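Local coordinates for lipase, class 3 (Penicillium roqueforti FM164, PDB 6L7N), which probably hydrolyses the ester bonds of lipids such as triacylglycerols, as a class 3 lipase with the alpha/beta-hydrolase fold, at residues I216-W221 with I235-G240; P182-I187 with G212-S217; G149-T154 with Y173-V178. All coordinates share one frame; numbering follows the deposited sequence.

The three contacts run from the edge of the large mixed sheet to its core. Contact 3 lies deepest, its centre about 5 Å from the centre of the chain; those of contacts 1 and 2 are both about 15 Å out. Contacts 1 and 2 share Ile216 and Ser217, and their centres are about 13 Å apart. Ile216 also reaches contact 3, its CG1 lying 4.1 Å from Thr154 CG2. His215 of contact 2 packs on the loop of contact 3, its CE1 3.2 Å from Ser175 O. Gly149 of contact 3 belongs to the probable nucleophile elbow. Ala150 of contact 3 and Trp221 of contact 1 lie near the probable Ser-His-Asp triad without touching it.

Contact 1 (I216-W221 with I235-G240); sequences ISPEYW and IKVIDG
Strands 219-222 and 235-238 form the last antiparallel pair of the large mixed sheet, with Glu219 opposite Ile238, Tyr220 opposite Val237 and Trp221 opposite Lys236. The strand segments run at 155° to each other. Four backbone bonds hold them, two at each hydrogen-bonded pair. Glu219 N gives to Ile238 O at 2.8 Å, and Trp221 N gives to Lys236 O at 2.8 Å.

On the face of Glu219 and Trp221, the apolar contact is between Ile238 CD1 and Trp221 CB, at 3.5 Å. The same methyl also lies against the carboxylate of Glu219, 3.7 Å from OE1. Trp221 CG is anti to the backbone N (chi1 -174°), and its ring meets the methyl obliquely. Its NE1 bonds to Thr199 O. Glu219 is extended. Its OE2 is bound by Thr197 OG1 and Asn247 N, and OE1 probably accepts from water 2, which would hold the carboxylate in place. On this same side, water 1 bonds to Ser217 OG and donates to Ile238 O.

On the other face, Val237 CG1 sits over one face of the Tyr220 ring, near the rim. Ile235 CG2 meets the edge of that ring, 3.9 Å from CD1. Val237 CG1 also touches Pro218 CB at 3.8 Å.

The pair adds an antiparallel edge to the parallel centre of the sheet (77-83, 140-146, 169-173, 193-198, 219-222), as in alpha/beta hydrolases.

Contact 2 (P182-I187 with G212-S217); sequences PLAKHI and GYVHIS
Ile216 meets Ile187 of helix 181-190 with the tip of its side chain. Its CG1 is anti to the carbonyl carbon and beside the backbone N (chi1 -49°). The next torsion is far from extended (chi2 -38°) and turns CD1 toward the helix. This places CD1 3.4 Å from Ile187 CB and 3.4 Å from Ile187 CD1, closer than usual for carbon pairs. The same methyl is 3.5 Å from Ala184 CA.

Ile187 has the same first torsion but an extended end (chi2 174°). The two isoleucines cross at about a right angle. Ile187 CG2 lies against Ile216 CG1 at 3.7 Å.

Ala184 points at the loop, and its small CB allows a close approach. CB lies 3.4 Å from His215 O and 3.5 Å from Val214 O. Val214 CG1 adds a contact, 3.6 Å from Ala184 CB. Between these segments the contact is by van der Waals packing alone.

Just beyond it, Ser217 N bonds to Thr188 OG1 on the same helix. Val214 pairs through its backbone with Ala179 of the short strand 179-180, which leads into the helix. Helix 148-161 packs on it through Ile187, which touches Thr154 and Ala158.

Contact 3 (G149-T154 with Y173-V178); sequences GAAVAT and YASPRV
Ala150 and Ala151 pack closely on the loop that follows strand 169-173, while the hydroxyls of Thr154 and Ser175 are bridged by a water. At the tight end, Ala150 CB lies 3.4 Å from Tyr173 O and also touches Ser175 CB. Ala151 CB touches both Val178 CG1 and Pro176 CD, each at 3.7 Å. Alanine side chains let the helix come this near.

The helix starts within a GxSxG turn, with Gly145, Ser147 and Gly149, which is probably the nucleophile elbow of an alpha/beta hydrolase. Tyr173 is bonded through its backbone to Gly145 and Ser147, so the loop leaves the sheet beside that turn.

The looser end is polar. Thr154 OG1 and Ser175 OG are 4.0 Å apart, and water 3 donates to both, at 2.8 Å to Thr154 OG1. Each hydroxyl gives its own proton within its segment. Thr154 OG1, beside its backbone N (chi1 -60°), donates to Ala150 O from above the carbonyl plane. Thr154 N reaches that oxygen from the opposite face. Ser175 OG donates to Pro176 O at 2.6 Å, in plane on a lone pair, which pins the loop hydroxyl. An alanine in place of Thr154 would probably leave water 3 without one of its acceptors and open a gap beside Val178 CG2. That methyl meets Thr154 CG2 at 3.9 Å.

Contact 1 (I216-W221 with I235-G240)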
loop_
_atom_site.group_PDB
_atom_site.type_symbol
_atom_site.label_atom_id
_atom_site.label_comp_id
_atom_site.label_asym_id
_atom_site.label_seq_id
_atom_site.Cartn_x
_atom_site.Cartn_y
_atom_site.Cartn_z
ATOM N N ILE A 216 -5.668 -9.530 3.993
ATOM C CA ILE A 216 -5.141 -10.353 2.911
ATOM C C ILE A 216 -3.978 -11.181 3.438
ATOM O O ILE A 216 -3.153 -10.698 4.228
ATOM C CB ILE A 216 -4.670 -9.475 1.736
ATOM C CG1 ILE A 216 -5.728 -8.441 1.345
ATOM C CG2 ILE A 216 -4.284 -10.325 0.518
ATOM C CD1 ILE A 216 -7.122 -8.936 1.409
ATOM N N SER A 217 -3.885 -12.423 2.975
ATOM C CA SER A 217 -2.775 -13.303 3.292
ATOM C C SER A 217 -1.894 -13.535 2.064
ATOM O O SER A 217 -2.379 -13.462 0.932
ATOM C CB SER A 217 -3.292 -14.650 3.806
ATOM O OG SER A 217 -3.896 -14.467 5.081
ATOM N N PRO A 218 -0.590 -13.815 2.254
ATOM C CA PRO A 218 0.073 -13.878 3.568
ATOM C C PRO A 218 0.475 -12.510 4.126
ATOM O O PRO A 218 0.191 -11.470 3.521
ATOM C CB PRO A 218 1.316 -14.720 3.289
ATOM C CG PRO A 218 1.667 -14.353 1.828
ATOM C CD PRO A 218 0.328 -14.153 1.144
ATOM N N GLU A 219 1.122 -12.542 5.287
ATOM C CA GLU A 219 1.677 -11.376 5.959
ATOM C C GLU A 219 3.199 -11.490 5.962
ATOM O O GLU A 219 3.740 -12.520 6.365
ATOM C CB GLU A 219 1.144 -11.277 7.400
ATOM C CG GLU A 219 1.902 -10.307 8.319
ATOM C CD GLU A 219 1.518 -10.442 9.777
ATOM O OE1 GLU A 219 0.722 -11.343 10.101
ATOM O OE2 GLU A 219 2.021 -9.652 10.608
ATOM N N TYR A 220 3.882 -10.442 5.507
ATOM C CA TYR A 220 5.335 -10.349 5.588
ATOM C C TYR A 220 5.643 -9.483 6.802
ATOM O O TYR A 220 5.529 -8.257 6.751
ATOM C CB TYR A 220 5.916 -9.762 4.307
ATOM C CG TYR A 220 5.881 -10.762 3.172
ATOM C CD1 TYR A 220 6.954 -11.624 2.949
ATOM C CD2 TYR A 220 4.767 -10.876 2.355
ATOM C CE1 TYR A 220 6.920 -12.553 1.915
ATOM C CE2 TYR A 220 4.731 -11.802 1.315
ATOM C CZ TYR A 220 5.808 -12.640 1.108
ATOM O OH TYR A 220 5.784 -13.569 0.083
ATOM N N TRP A 221 6.007 -10.135 7.895
ATOM C CA TRP A 221 6.178 -9.502 9.197
ATOM C C TRP A 221 7.664 -9.223 9.398
ATOM O O TRP A 221 8.455 -10.151 9.595
ATOM C CB TRP A 221 5.628 -10.420 10.287
ATOM C CG TRP A 221 5.599 -9.849 11.665
ATOM C CD1 TRP A 221 5.455 -8.531 12.026
ATOM C CD2 TRP A 221 5.720 -10.588 12.883
ATOM N NE1 TRP A 221 5.474 -8.417 13.406
ATOM C CE2 TRP A 221 5.627 -9.670 13.946
ATOM C CE3 TRP A 221 5.888 -11.951 13.175
ATOM C CZ2 TRP A 221 5.709 -10.066 15.283
ATOM C CZ3 TRP A 221 5.963 -12.343 14.501
ATOM C CH2 TRP A 221 5.866 -11.406 15.538
ATOM N N ILE A 235 12.302 -11.238 8.303
ATOM C CA ILE A 235 10.930 -11.257 7.801
ATOM C C ILE A 235 10.376 -12.663 7.985
ATOM O O ILE A 235 10.964 -13.637 7.499
ATOM C CB ILE A 235 10.847 -10.828 6.326
ATOM C CG1 ILE A 235 11.473 -9.443 6.128
ATOM C CG2 ILE A 235 9.392 -10.796 5.872
ATOM C CD1 ILE A 235 11.388 -8.943 4.711
ATOM N N LYS A 236 9.261 -12.768 8.699
ATOM C CA LYS A 236 8.518 -14.008 8.864
ATOM C C LYS A 236 7.263 -13.957 8.004
ATOM O O LYS A 236 6.611 -12.917 7.905
ATOM C CB LYS A 236 8.134 -14.215 10.334
ATOM C CG LYS A 236 9.255 -13.935 11.317
ATOM C CD LYS A 236 9.348 -15.017 12.379
ATOM C CE LYS A 236 10.162 -14.529 13.572
ATOM N NZ LYS A 236 11.337 -13.703 13.141
ATOM N N VAL A 237 6.926 -15.069 7.362
ATOM C CA VAL A 237 5.738 -15.117 6.518
ATOM C C VAL A 237 4.643 -15.843 7.290
ATOM O O VAL A 237 4.835 -16.976 7.752
ATOM C CB VAL A 237 6.041 -15.777 5.162
ATOM C CG1 VAL A 237 4.887 -15.566 4.192
ATOM C CG2 VAL A 237 7.305 -15.176 4.585
ATOM N N ILE A 238 3.515 -15.168 7.490
ATOM C CA ILE A 238 2.388 -15.704 8.254
ATOM C C ILE A 238 1.254 -15.975 7.275
ATOM O O ILE A 238 0.847 -15.080 6.524
ATOM C CB ILE A 238 1.961 -14.746 9.372
ATOM C CG1 ILE A 238 3.068 -14.650 10.421
ATOM C CG2 ILE A 238 0.692 -15.218 10.039
ATOM C CD1 ILE A 238 3.774 -13.355 10.411
ATOM N N ASP A 239 0.749 -17.211 7.265
ATOM C CA ASP A 239 -0.147 -17.642 6.193
ATOM C C ASP A 239 -1.632 -17.452 6.499
ATOM O O ASP A 239 -2.458 -17.672 5.608
ATOM C CB ASP A 239 0.134 -19.104 5.831
ATOM C CG ASP A 239 1.596 -19.335 5.478
ATOM O OD1 ASP A 239 2.251 -18.363 5.058
ATOM O OD2 ASP A 239 2.088 -20.479 5.606
ATOM N N GLY A 240 -2.000 -17.039 7.701
ATOM C CA GLY A 240 -3.401 -16.776 7.996
ATOM C C GLY A 240 -3.529 -15.629 8.971
ATOM O O GLY A 240 -2.668 -15.430 9.829
HETATM O O HOH W 1 -1.822 -13.294 6.779
HETATM O O HOH W 2 -1.507 -12.349 9.028
#

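Contact 2 (P182-I187 with G212-S217)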
loop_
_atom_site.group_PDB
_atom_site.type_symbol
_atom_site.label_atom_id
_atom_site.label_comp_id
_atom_site.label_asym_id
_atom_site.label_seq_id
_atom_site.Cartn_x
_atom_site.Cartn_y
_atom_site.Cartn_z
ATOM N N PRO A 182 -14.942 -12.595 3.474
ATOM C CA PRO A 182 -15.067 -12.918 2.047
ATOM C C PRO A 182 -14.200 -12.039 1.181
ATOM O O PRO A 182 -13.607 -12.529 0.214
ATOM C CB PRO A 182 -16.547 -12.683 1.736
ATOM C CG PRO A 182 -17.024 -11.853 2.766
ATOM C CD PRO A 182 -16.182 -12.004 3.991
ATOM N N LEU A 183 -14.085 -10.749 1.503
ATOM C CA LEU A 183 -13.248 -9.930 0.625
ATOM C C LEU A 183 -11.775 -10.293 0.776
ATOM O O LEU A 183 -11.058 -10.400 -0.225
ATOM C CB LEU A 183 -13.470 -8.443 0.876
ATOM C CG LEU A 183 -12.709 -7.533 -0.123
ATOM C CD1 LEU A 183 -12.797 -8.082 -1.532
ATOM C CD2 LEU A 183 -13.233 -6.116 -0.136
ATOM N N ALA A 184 -11.300 -10.456 2.016
ATOM C CA ALA A 184 -9.932 -10.918 2.221
ATOM C C ALA A 184 -9.663 -12.224 1.477
ATOM O O ALA A 184 -8.606 -12.384 0.850
ATOM C CB ALA A 184 -9.648 -11.073 3.720
ATOM N N LYS A 185 -10.623 -13.155 1.493
ATOM C CA LYS A 185 -10.438 -14.421 0.785
ATOM C C LYS A 185 -10.364 -14.209 -0.725
ATOM O O LYS A 185 -9.542 -14.827 -1.414
ATOM C CB LYS A 185 -11.582 -15.366 1.142
ATOM C CG LYS A 185 -11.514 -16.751 0.555
ATOM C CD LYS A 185 -12.701 -17.561 1.081
ATOM C CE LYS A 185 -13.063 -18.725 0.177
ATOM N NZ LYS A 185 -12.185 -19.908 0.403
ATOM N N HIS A 186 -11.197 -13.313 -1.251
ATOM C CA HIS A 186 -11.204 -13.039 -2.690
ATOM C C HIS A 186 -9.895 -12.387 -3.140
ATOM O O HIS A 186 -9.264 -12.810 -4.129
ATOM C CB HIS A 186 -12.405 -12.145 -3.007
ATOM C CG HIS A 186 -12.487 -11.703 -4.438
ATOM N ND1 HIS A 186 -12.990 -12.508 -5.438
ATOM C CD2 HIS A 186 -12.132 -10.540 -5.036
ATOM C CE1 HIS A 186 -12.941 -11.863 -6.591
ATOM N NE2 HIS A 186 -12.428 -10.663 -6.375
ATOM N N ILE A 187 -9.450 -11.374 -2.403
ATOM C CA ILE A 187 -8.176 -10.732 -2.736
ATOM C C ILE A 187 -7.024 -11.722 -2.593
ATOM O O ILE A 187 -6.143 -11.806 -3.455
ATOM C CB ILE A 187 -7.942 -9.496 -1.854
ATOM C CG1 ILE A 187 -9.109 -8.498 -1.949
ATOM C CG2 ILE A 187 -6.591 -8.845 -2.231
ATOM C CD1 ILE A 187 -8.990 -7.330 -0.988
ATOM N N GLY A 212 -15.002 -7.930 12.615
ATOM C CA GLY A 212 -15.382 -8.546 11.359
ATOM C C GLY A 212 -14.410 -8.368 10.206
ATOM O O GLY A 212 -14.666 -8.902 9.117
ATOM N N TYR A 213 -13.306 -7.669 10.410
ATOM C CA TYR A 213 -12.351 -7.397 9.347
ATOM C C TYR A 213 -11.269 -8.475 9.319
ATOM O O TYR A 213 -10.905 -9.040 10.346
ATOM C CB TYR A 213 -11.726 -6.015 9.557
ATOM C CG TYR A 213 -12.694 -4.885 9.278
ATOM C CD1 TYR A 213 -13.583 -4.446 10.254
ATOM C CD2 TYR A 213 -12.741 -4.280 8.020
ATOM C CE1 TYR A 213 -14.476 -3.433 10.000
ATOM C CE2 TYR A 213 -13.633 -3.269 7.759
ATOM C CZ TYR A 213 -14.509 -2.850 8.750
ATOM O OH TYR A 213 -15.404 -1.834 8.485
ATOM N N VAL A 214 -10.757 -8.759 8.126
ATOM C CA VAL A 214 -9.699 -9.746 7.973
ATOM C C VAL A 214 -8.704 -9.220 6.950
ATOM O O VAL A 214 -9.080 -8.525 6.004
ATOM C CB VAL A 214 -10.266 -11.119 7.563
ATOM C CG1 VAL A 214 -9.170 -12.094 7.157
ATOM C CG2 VAL A 214 -10.999 -11.706 8.744
ATOM N N HIS A 215 -7.425 -9.533 7.169
ATOM C CA HIS A 215 -6.346 -9.144 6.269
ATOM C C HIS A 215 -6.223 -10.082 5.076
ATOM O O HIS A 215 -6.538 -11.275 5.147
ATOM C CB HIS A 215 -4.997 -9.168 6.979
ATOM C CG HIS A 215 -4.593 -7.864 7.566
ATOM N ND1 HIS A 215 -4.499 -6.708 6.818
ATOM C CD2 HIS A 215 -4.221 -7.533 8.826
ATOM C CE1 HIS A 215 -4.102 -5.717 7.599
ATOM N NE2 HIS A 215 -3.917 -6.193 8.820
ATOM N N ILE A 216 -5.668 -9.530 3.993
ATOM C CA ILE A 216 -5.141 -10.353 2.911
ATOM C C ILE A 216 -3.978 -11.181 3.438
ATOM O O ILE A 216 -3.153 -10.698 4.228
ATOM C CB ILE A 216 -4.670 -9.475 1.736
ATOM C CG1 ILE A 216 -5.728 -8.441 1.345
ATOM C CG2 ILE A 216 -4.284 -10.325 0.518
ATOM C CD1 ILE A 216 -7.122 -8.936 1.409
ATOM N N SER A 217 -3.885 -12.423 2.975
ATOM C CA SER A 217 -2.775 -13.303 3.292
ATOM C C SER A 217 -1.894 -13.535 2.064
ATOM O O SER A 217 -2.379 -13.462 0.932
ATOM C CB SER A 217 -3.292 -14.650 3.806
ATOM O OG SER A 217 -3.896 -14.467 5.081
#

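Contact 3 (G149-T154 with Y173-V178)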
loop_
_atom_site.group_PDB
_atom_site.type_symbol
_atom_site.label_atom_id
_atom_site.label_comp_id
_atom_site.label_asym_id
_atom_site.label_seq_id
_atom_site.Cartn_x
_atom_site.Cartn_y
_atom_site.Cartn_z
ATOM N N GLY A 149 -2.635 4.864 2.836
ATOM C CA GLY A 149 -2.499 4.721 1.394
ATOM C C GLY A 149 -2.436 3.270 0.956
ATOM O O GLY A 149 -2.974 2.897 -0.093
ATOM N N ALA A 150 -1.778 2.428 1.753
ATOM C CA ALA A 150 -1.758 1.004 1.441
ATOM C C ALA A 150 -3.170 0.422 1.446
ATOM O O ALA A 150 -3.507 -0.424 0.605
ATOM C CB ALA A 150 -0.855 0.266 2.427
ATOM N N ALA A 151 -4.018 0.871 2.373
ATOM C CA ALA A 151 -5.385 0.370 2.370
ATOM C C ALA A 151 -6.068 0.725 1.058
ATOM O O ALA A 151 -6.632 -0.145 0.386
ATOM C CB ALA A 151 -6.160 0.911 3.576
ATOM N N VAL A 152 -5.908 1.975 0.606
ATOM C CA VAL A 152 -6.521 2.352 -0.663
ATOM C C VAL A 152 -5.909 1.532 -1.788
ATOM O O VAL A 152 -6.616 1.023 -2.676
ATOM C CB VAL A 152 -6.360 3.864 -0.905
ATOM C CG1 VAL A 152 -6.834 4.239 -2.297
ATOM C CG2 VAL A 152 -7.116 4.682 0.172
ATOM N N ALA A 153 -4.588 1.324 -1.721
ATOM C CA ALA A 153 -3.919 0.557 -2.759
ATOM C C ALA A 153 -4.523 -0.832 -2.853
ATOM O O ALA A 153 -4.848 -1.308 -3.950
ATOM C CB ALA A 153 -2.419 0.480 -2.461
ATOM N N THR A 154 -4.764 -1.456 -1.700
ATOM C CA THR A 154 -5.317 -2.803 -1.706
ATOM C C THR A 154 -6.650 -2.832 -2.445
ATOM O O THR A 154 -6.836 -3.610 -3.395
ATOM C CB THR A 154 -5.456 -3.294 -0.266
ATOM O OG1 THR A 154 -4.160 -3.310 0.358
ATOM C CG2 THR A 154 -6.058 -4.682 -0.234
ATOM N N TYR A 173 2.331 -1.704 2.301
ATOM C CA TYR A 173 3.177 -1.621 3.482
ATOM C C TYR A 173 2.380 -1.011 4.626
ATOM O O TYR A 173 1.806 0.071 4.478
ATOM C CB TYR A 173 4.428 -0.788 3.189
ATOM C CG TYR A 173 5.275 -1.386 2.083
ATOM C CD1 TYR A 173 4.978 -1.150 0.751
ATOM C CD2 TYR A 173 6.350 -2.209 2.385
ATOM C CE1 TYR A 173 5.757 -1.725 -0.276
ATOM C CE2 TYR A 173 7.131 -2.777 1.385
ATOM C CZ TYR A 173 6.828 -2.535 0.057
ATOM O OH TYR A 173 7.611 -3.110 -0.945
ATOM N N ALA A 174 2.340 -1.717 5.760
ATOM C CA ALA A 174 1.722 -1.218 6.984
ATOM C C ALA A 174 0.222 -0.991 6.819
ATOM O O ALA A 174 -0.343 -0.067 7.408
ATOM C CB ALA A 174 2.401 0.069 7.464
ATOM N N SER A 175 -0.428 -1.828 6.025
ATOM C CA SER A 175 -1.823 -1.598 5.673
ATOM C C SER A 175 -2.752 -1.946 6.836
ATOM O O SER A 175 -2.557 -2.966 7.495
ATOM C CB SER A 175 -2.221 -2.450 4.466
ATOM O OG SER A 175 -3.620 -2.335 4.225
ATOM N N PRO A 176 -3.791 -1.142 7.067
ATOM C CA PRO A 176 -4.920 -1.595 7.891
ATOM C C PRO A 176 -5.612 -2.772 7.219
ATOM O O PRO A 176 -5.379 -3.075 6.049
ATOM C CB PRO A 176 -5.849 -0.375 7.942
ATOM C CG PRO A 176 -5.044 0.792 7.404
ATOM C CD PRO A 176 -4.000 0.206 6.504
ATOM N N ARG A 177 -6.503 -3.433 7.958
ATOM C CA ARG A 177 -7.472 -4.302 7.304
ATOM C C ARG A 177 -8.462 -3.446 6.520
ATOM O O ARG A 177 -8.777 -2.314 6.900
ATOM C CB ARG A 177 -8.215 -5.164 8.332
ATOM C CG ARG A 177 -7.286 -6.046 9.155
ATOM C CD ARG A 177 -8.085 -7.012 10.053
ATOM N NE ARG A 177 -7.194 -7.996 10.672
ATOM C CZ ARG A 177 -6.577 -7.834 11.837
ATOM N NH1 ARG A 177 -6.738 -6.722 12.545
ATOM N NH2 ARG A 177 -5.793 -8.792 12.301
ATOM N N VAL A 178 -8.929 -3.972 5.389
ATOM C CA VAL A 178 -9.759 -3.191 4.485
ATOM C C VAL A 178 -11.117 -3.813 4.246
ATOM O O VAL A 178 -11.951 -3.198 3.566
ATOM C CB VAL A 178 -9.046 -2.939 3.136
ATOM C CG1 VAL A 178 -7.650 -2.469 3.385
ATOM C CG2 VAL A 178 -9.051 -4.189 2.272
HETATM O O HOH W 3 -4.075 -4.633 2.837
#